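Local coordinates for F-actin-capping protein subunit alpha (Dictyostelium discoideum, PDB 4AKR), which caps the barbed, fast-growing ends of actin filaments without needing calcium, blocking subunit exchange there but not severing the filaments, at residues R166-W171 against K187-V192; S54-V59 against T149-T154. All blocks are in the same frame, centred on the assembly; numbering follows the deposited sequence.

Contact 2 (54-59 against 149-154) and contact 1 (166-171 against 187-192) lie with their centres about 9 Å apart, near the centre of the folded chain. Both reach this chain's five-stranded antiparallel sheet. Strands 145-158 and 163-175 are neighbours in it, so the Trp171 and Val150 backbones pair directly. Contact 1 lies within the hairpin 163-175/181-194. Contact 2 brings the end of helix 44-55 onto strand 145-158. Both segments of contact 2 precede those of contact 1 in sequence. Arg168 of contact 1 reaches the end of helix 44-55. The central sheet is thus tied to the N-terminal part of the chain.

Contact 1 (R166-W171 against K187-V192); sequences RWRSVW and KVQVNV
Six backbone hydrogen bonds join the two antiparallel strands, in the pairs Arg166-Asn191, Arg168-Gln189 and Val170-Lys187. In the middle pair Gln189 N reaches Arg168 O at 2.8 Å, and Arg168 N lies nearly along the C=O axis of Gln189. At the Val170-Lys187 pair both donors stand above the carbonyl planes, about 30° out. The Arg168 side chain leaves with CG anti to the carbonyl carbon and bends at chi3 (-74°), which swings the guanidinium across to the partner strand. Its NE donates to a water at 2.9 Å, and that water donates to Gln189 O. NH1 bonds Ser54 O, at the end of helix 44-55. Gln189 OE1 lies over one guanidinium face, 3.7 Å from Arg168 NH1, with the amide and guanidinium planes 28° apart. Arg166 turns its end away from the hairpin, and its NE bonds Gln55 OE1.

The other face of the sheet carries Trp167, Ser169, Val188 and Val190. Trp167 has CG anti to the backbone N. Its NE1 donates in the ring plane to Ser169 OG at 2.8 Å, which helps to hold the indole's rotation. Val190 CG2 makes a CH-pi contact over the six-membered ring of Trp167, 3.9 Å from its centroid. Val188 CG1 meets the indole obliquely, 3.8 Å from Trp167 CZ2. Glu232 OE2 is hydrogen-bonded to both Ser169 OG and Trp171 NE1. Val188 touches Glu232 and Leu235 of the same helix, 217-248, which covers this part of the face. These are neighbouring strands of an antiparallel beta hairpin, third and fourth of five in the alpha subunit's sheet.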
loop_
_atom_site.group_PDB
_atom_site.type_symbol
_atom_site.label_atom_id
_atom_site.label_comp_id
_atom_site.label_asym_id
_atom_site.label_seq_id
_atom_site.Cartn_x
_atom_site.Cartn_y
_atom_site.Cartn_z
ATOM N N ARG A 166 2.045 -10.051 -6.092
ATOM C CA ARG A 166 1.232 -11.231 -6.319
ATOM C C ARG A 166 0.171 -10.889 -7.341
ATOM O O ARG A 166 -0.262 -9.742 -7.441
ATOM C CB ARG A 166 0.557 -11.709 -5.022
ATOM C CG ARG A 166 -0.288 -12.969 -5.221
ATOM C CD ARG A 166 -1.015 -13.421 -3.953
ATOM N NE ARG A 166 -0.151 -14.082 -2.972
ATOM C CZ ARG A 166 0.468 -15.246 -3.165
ATOM N NH1 ARG A 166 0.336 -15.902 -4.313
ATOM N NH2 ARG A 166 1.198 -15.773 -2.188
ATOM N N TRP A 167 -0.212 -11.887 -8.123
ATOM C CA TRP A 167 -1.255 -11.743 -9.124
ATOM C C TRP A 167 -2.191 -12.912 -8.865
ATOM O O TRP A 167 -1.758 -14.065 -8.831
ATOM C CB TRP A 167 -0.686 -11.826 -10.547
ATOM C CG TRP A 167 -1.747 -11.741 -11.630
ATOM C CD1 TRP A 167 -2.768 -12.628 -11.862
ATOM C CD2 TRP A 167 -1.881 -10.712 -12.626
ATOM N NE1 TRP A 167 -3.522 -12.211 -12.936
ATOM C CE2 TRP A 167 -2.999 -11.040 -13.421
ATOM C CE3 TRP A 167 -1.162 -9.544 -12.920
ATOM C CZ2 TRP A 167 -3.417 -10.245 -14.489
ATOM C CZ3 TRP A 167 -1.581 -8.755 -13.984
ATOM C CH2 TRP A 167 -2.697 -9.110 -14.753
ATOM N N ARG A 168 -3.465 -12.606 -8.656
ATOM C CA ARG A 168 -4.467 -13.629 -8.401
ATOM C C ARG A 168 -5.606 -13.501 -9.405
ATOM O O ARG A 168 -6.148 -12.415 -9.599
ATOM C CB ARG A 168 -5.042 -13.485 -6.989
ATOM C CG ARG A 168 -4.156 -13.982 -5.878
ATOM C CD ARG A 168 -4.742 -13.614 -4.526
ATOM N NE ARG A 168 -4.581 -12.188 -4.259
ATOM C CZ ARG A 168 -5.167 -11.540 -3.261
ATOM N NH1 ARG A 168 -5.965 -12.189 -2.426
ATOM N NH2 ARG A 168 -4.951 -10.246 -3.092
ATOM N N SER A 169 -5.947 -14.614 -10.043
ATOM C CA SER A 169 -7.045 -14.665 -11.002
ATOM C C SER A 169 -7.954 -15.822 -10.615
ATOM O O SER A 169 -7.484 -16.937 -10.379
ATOM C CB SER A 169 -6.539 -14.899 -12.432
ATOM O OG SER A 169 -5.914 -13.756 -12.972
ATOM N N VAL A 170 -9.251 -15.551 -10.520
ATOM C CA VAL A 170 -10.226 -16.589 -10.202
ATOM C C VAL A 170 -11.367 -16.439 -11.195
ATOM O O VAL A 170 -12.142 -15.473 -11.130
ATOM C CB VAL A 170 -10.777 -16.459 -8.759
ATOM C CG1 VAL A 170 -11.906 -17.454 -8.546
ATOM C CG2 VAL A 170 -9.662 -16.718 -7.743
ATOM N N TRP A 171 -11.435 -17.376 -12.140
ATOM C CA TRP A 171 -12.475 -17.378 -13.167
ATOM C C TRP A 171 -13.443 -18.511 -12.917
ATOM O O TRP A 171 -13.050 -19.679 -12.833
ATOM C CB TRP A 171 -11.882 -17.544 -14.568
ATOM C CG TRP A 171 -11.204 -16.320 -15.096
ATOM C CD1 TRP A 171 -9.904 -15.952 -14.903
ATOM C CD2 TRP A 171 -11.814 -15.264 -15.846
ATOM N NE1 TRP A 171 -9.668 -14.729 -15.484
ATOM C CE2 TRP A 171 -10.824 -14.284 -16.068
ATOM C CE3 TRP A 171 -13.108 -15.048 -16.348
ATOM C CZ2 TRP A 171 -11.080 -13.104 -16.769
ATOM C CZ3 TRP A 171 -13.365 -13.876 -17.045
ATOM C CH2 TRP A 171 -12.352 -12.916 -17.249
ATOM N N LYS A 187 -12.414 -12.468 -11.542
ATOM C CA LYS A 187 -12.034 -11.495 -10.532
ATOM C C LYS A 187 -10.509 -11.540 -10.443
ATOM O O LYS A 187 -9.930 -12.543 -10.023
ATOM C CB LYS A 187 -12.662 -11.839 -9.182
ATOM C CG LYS A 187 -12.255 -10.884 -8.076
ATOM C CD LYS A 187 -12.853 -11.280 -6.741
ATOM C CE LYS A 187 -12.480 -10.282 -5.668
ATOM N NZ LYS A 187 -13.061 -10.650 -4.350
ATOM N N VAL A 188 -9.871 -10.461 -10.875
ATOM C CA VAL A 188 -8.422 -10.362 -10.865
ATOM C C VAL A 188 -7.961 -9.381 -9.780
ATOM O O VAL A 188 -8.549 -8.315 -9.615
ATOM C CB VAL A 188 -7.906 -9.865 -12.228
ATOM C CG1 VAL A 188 -6.386 -9.829 -12.236
ATOM C CG2 VAL A 188 -8.419 -10.752 -13.331
ATOM N N GLN A 189 -6.922 -9.749 -9.035
ATOM C CA GLN A 189 -6.383 -8.879 -7.993
ATOM C C GLN A 189 -4.876 -8.832 -8.127
ATOM O O GLN A 189 -4.221 -9.875 -8.170
ATOM C CB GLN A 189 -6.740 -9.382 -6.592
ATOM C CG GLN A 189 -8.110 -8.980 -6.098
ATOM C CD GLN A 189 -8.401 -9.513 -4.702
ATOM O OE1 GLN A 189 -8.603 -10.710 -4.516
ATOM N NE2 GLN A 189 -8.419 -8.622 -3.714
ATOM N N VAL A 190 -4.325 -7.623 -8.180
ATOM C CA VAL A 190 -2.885 -7.449 -8.318
ATOM C C VAL A 190 -2.342 -6.635 -7.155
ATOM O O VAL A 190 -2.885 -5.585 -6.802
ATOM C CB VAL A 190 -2.541 -6.737 -9.645
ATOM C CG1 VAL A 190 -1.034 -6.707 -9.851
ATOM C CG2 VAL A 190 -3.229 -7.441 -10.799
ATOM N N ASN A 191 -1.256 -7.118 -6.566
ATOM C CA ASN A 191 -0.653 -6.448 -5.428
ATOM C C ASN A 191 0.851 -6.282 -5.591
ATOM O O ASN A 191 1.542 -7.213 -5.982
ATOM C CB ASN A 191 -0.939 -7.251 -4.154
ATOM C CG ASN A 191 -2.418 -7.405 -3.887
ATOM O OD1 ASN A 191 -3.058 -6.519 -3.315
ATOM N ND2 ASN A 191 -2.978 -8.524 -4.319
ATOM N N VAL A 192 1.345 -5.084 -5.302
ATOM C CA VAL A 192 2.769 -4.807 -5.374
ATOM C C VAL A 192 3.146 -3.970 -4.163
ATOM O O VAL A 192 2.435 -3.040 -3.797
ATOM C CB VAL A 192 3.163 -4.050 -6.661
ATOM C CG1 VAL A 192 4.665 -3.755 -6.647
ATOM C CG2 VAL A 192 2.818 -4.887 -7.880
HETATM O O HOH W 1 -2.823 -10.673 -5.972
#

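Contact 2 (S54-V59 against T149-T154); sequences SQMVSV and TVCIST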
loop_
_atom_site.group_PDB
_atom_site.type_symbol
_atom_site.label_atom_id
_atom_site.label_comp_id
_atom_site.label_asym_id
_atom_site.label_seq_id
_atom_site.Cartn_x
_atom_site.Cartn_y
_atom_site.Cartn_z
ATOM N N SER A 54 -7.110 -16.897 1.020
ATOM C CA SER A 54 -7.460 -15.751 0.186
ATOM C C SER A 54 -6.285 -15.326 -0.684
ATOM O O SER A 54 -6.474 -14.746 -1.747
ATOM C CB SER A 54 -7.963 -14.581 1.044
ATOM O OG SER A 54 -7.046 -14.247 2.065
ATOM N N GLN A 55 -5.073 -15.627 -0.233
ATOM C CA GLN A 55 -3.861 -15.320 -0.991
ATOM C C GLN A 55 -3.619 -16.447 -1.991
ATOM O O GLN A 55 -2.835 -16.301 -2.934
ATOM C CB GLN A 55 -2.651 -15.242 -0.064
ATOM C CG GLN A 55 -2.570 -13.983 0.757
ATOM C CD GLN A 55 -2.159 -12.783 -0.072
ATOM O OE1 GLN A 55 -1.153 -12.824 -0.784
ATOM N NE2 GLN A 55 -2.930 -11.706 0.024
ATOM N N MET A 56 -4.302 -17.573 -1.777
ATOM C CA MET A 56 -4.139 -18.736 -2.633
ATOM C C MET A 56 -2.649 -19.093 -2.701
ATOM O O MET A 56 -2.048 -19.147 -3.775
ATOM C CB MET A 56 -4.681 -18.464 -4.040
ATOM C CG MET A 56 -6.134 -17.979 -4.079
ATOM S SD MET A 56 -6.958 -18.288 -5.660
ATOM C CE MET A 56 -6.206 -17.093 -6.712
ATOM N N VAL A 57 -2.060 -19.317 -1.531
ATOM C CA VAL A 57 -0.658 -19.690 -1.440
ATOM C C VAL A 57 -0.436 -21.040 -2.145
ATOM O O VAL A 57 -1.360 -21.830 -2.306
ATOM C CB VAL A 57 -0.210 -19.800 0.045
ATOM C CG1 VAL A 57 -0.336 -18.435 0.734
ATOM C CG2 VAL A 57 -1.057 -20.855 0.775
ATOM N N SER A 58 0.793 -21.285 -2.578
ATOM C CA SER A 58 1.136 -22.529 -3.260
ATOM C C SER A 58 1.935 -23.427 -2.325
ATOM O O SER A 58 2.579 -22.955 -1.387
ATOM C CB SER A 58 1.955 -22.241 -4.515
ATOM O OG SER A 58 3.222 -21.722 -4.166
ATOM N N VAL A 59 1.881 -24.728 -2.586
ATOM C CA VAL A 59 2.588 -25.708 -1.772
ATOM C C VAL A 59 3.257 -26.721 -2.684
ATOM O O VAL A 59 2.918 -26.833 -3.863
ATOM C CB VAL A 59 1.615 -26.468 -0.836
ATOM C CG1 VAL A 59 1.006 -25.517 0.178
ATOM C CG2 VAL A 59 0.508 -27.122 -1.656
ATOM N N THR A 149 -14.327 -23.916 -11.798
ATOM C CA THR A 149 -13.608 -22.796 -11.206
ATOM C C THR A 149 -12.104 -22.870 -11.465
ATOM O O THR A 149 -11.445 -23.842 -11.088
ATOM C CB THR A 149 -13.846 -22.736 -9.686
ATOM O OG1 THR A 149 -15.254 -22.757 -9.424
ATOM C CG2 THR A 149 -13.255 -21.460 -9.107
ATOM N N VAL A 150 -11.570 -21.832 -12.103
ATOM C CA VAL A 150 -10.151 -21.752 -12.426
ATOM C C VAL A 150 -9.436 -20.722 -11.549
ATOM O O VAL A 150 -9.787 -19.538 -11.544
ATOM C CB VAL A 150 -9.933 -21.348 -13.891
ATOM C CG1 VAL A 150 -8.467 -21.435 -14.237
ATOM C CG2 VAL A 150 -10.751 -22.232 -14.803
ATOM N N CYS A 151 -8.427 -21.182 -10.818
ATOM C CA CYS A 151 -7.650 -20.320 -9.944
ATOM C C CYS A 151 -6.206 -20.260 -10.430
ATOM O O CYS A 151 -5.619 -21.281 -10.776
ATOM C CB CYS A 151 -7.655 -20.863 -8.513
ATOM S SG CYS A 151 -9.277 -21.076 -7.747
ATOM N N ILE A 152 -5.646 -19.059 -10.466
ATOM C CA ILE A 152 -4.256 -18.869 -10.867
ATOM C C ILE A 152 -3.637 -17.948 -9.826
ATOM O O ILE A 152 -4.241 -16.939 -9.451
ATOM C CB ILE A 152 -4.132 -18.210 -12.261
ATOM C CG1 ILE A 152 -4.869 -19.066 -13.303
ATOM C CG2 ILE A 152 -2.656 -18.053 -12.626
ATOM C CD1 ILE A 152 -4.601 -18.690 -14.743
ATOM N N SER A 153 -2.449 -18.294 -9.339
ATOM C CA SER A 153 -1.804 -17.471 -8.326
ATOM C C SER A 153 -0.297 -17.489 -8.486
ATOM O O SER A 153 0.318 -18.552 -8.534
ATOM C CB SER A 153 -2.178 -17.964 -6.924
ATOM O OG SER A 153 -1.846 -16.991 -5.944
ATOM N N THR A 154 0.298 -16.302 -8.556
ATOM C CA THR A 154 1.734 -16.195 -8.718
ATOM C C THR A 154 2.262 -14.992 -7.957
ATOM O O THR A 154 1.682 -13.910 -8.004
ATOM C CB THR A 154 2.122 -16.057 -10.204
ATOM O OG1 THR A 154 3.549 -16.058 -10.321
ATOM C CG2 THR A 154 1.567 -14.756 -10.790
#
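Met56 carries most of this buried contact. It follows helix 44-55 as the C-prime residue of a Schellman motif, in which Met56 N pairs with Thr53 O and Val57 N with Asn52 O. Its positive phi turns the chain out of the helix, and its CB points toward strand 145-158. There Met56 CB lies 3.7 Å from Ser153 OG and also touches Ser153 CB. CG stands anti to the carbonyl carbon, beside the backbone N, and the chain stays nearly extended at chi2. This carries the thioether along the strand from Ser153 to Cys151. Met56 SD meets Cys151 CB at 3.9 Å, with Cys151 SG slightly farther off. The Met56 chain then bends at chi3 (-73°). The methyl Met56 CE turns in against Ile152 O at 3.4 Å, so the tip ends against the strand backbone. Arg168 and Val170 of strand 163-175 also touch Met56, which therefore lies over two neighbouring strands.

The polar link is at the backbone of the same residue. Ser153 holds OG anti to its own N (chi1 -165°) and donates to Met56 O at 3.1 Å. The hydroxyl stands 40° out of the carbonyl plane, not on a lone pair. Gln55 O is nearly as close to Ser153 OG, at 3.2 Å. The Gln55 side chain does not reach segment 149-154; its OE1 accepts from Arg166 NE. One serine hydroxyl thus satisfies a buried carbonyl just past the helix, while the uncharged thioether packs on Cys151 and its methyl rests on the Ile152 carbonyl, without a hydrogen bond.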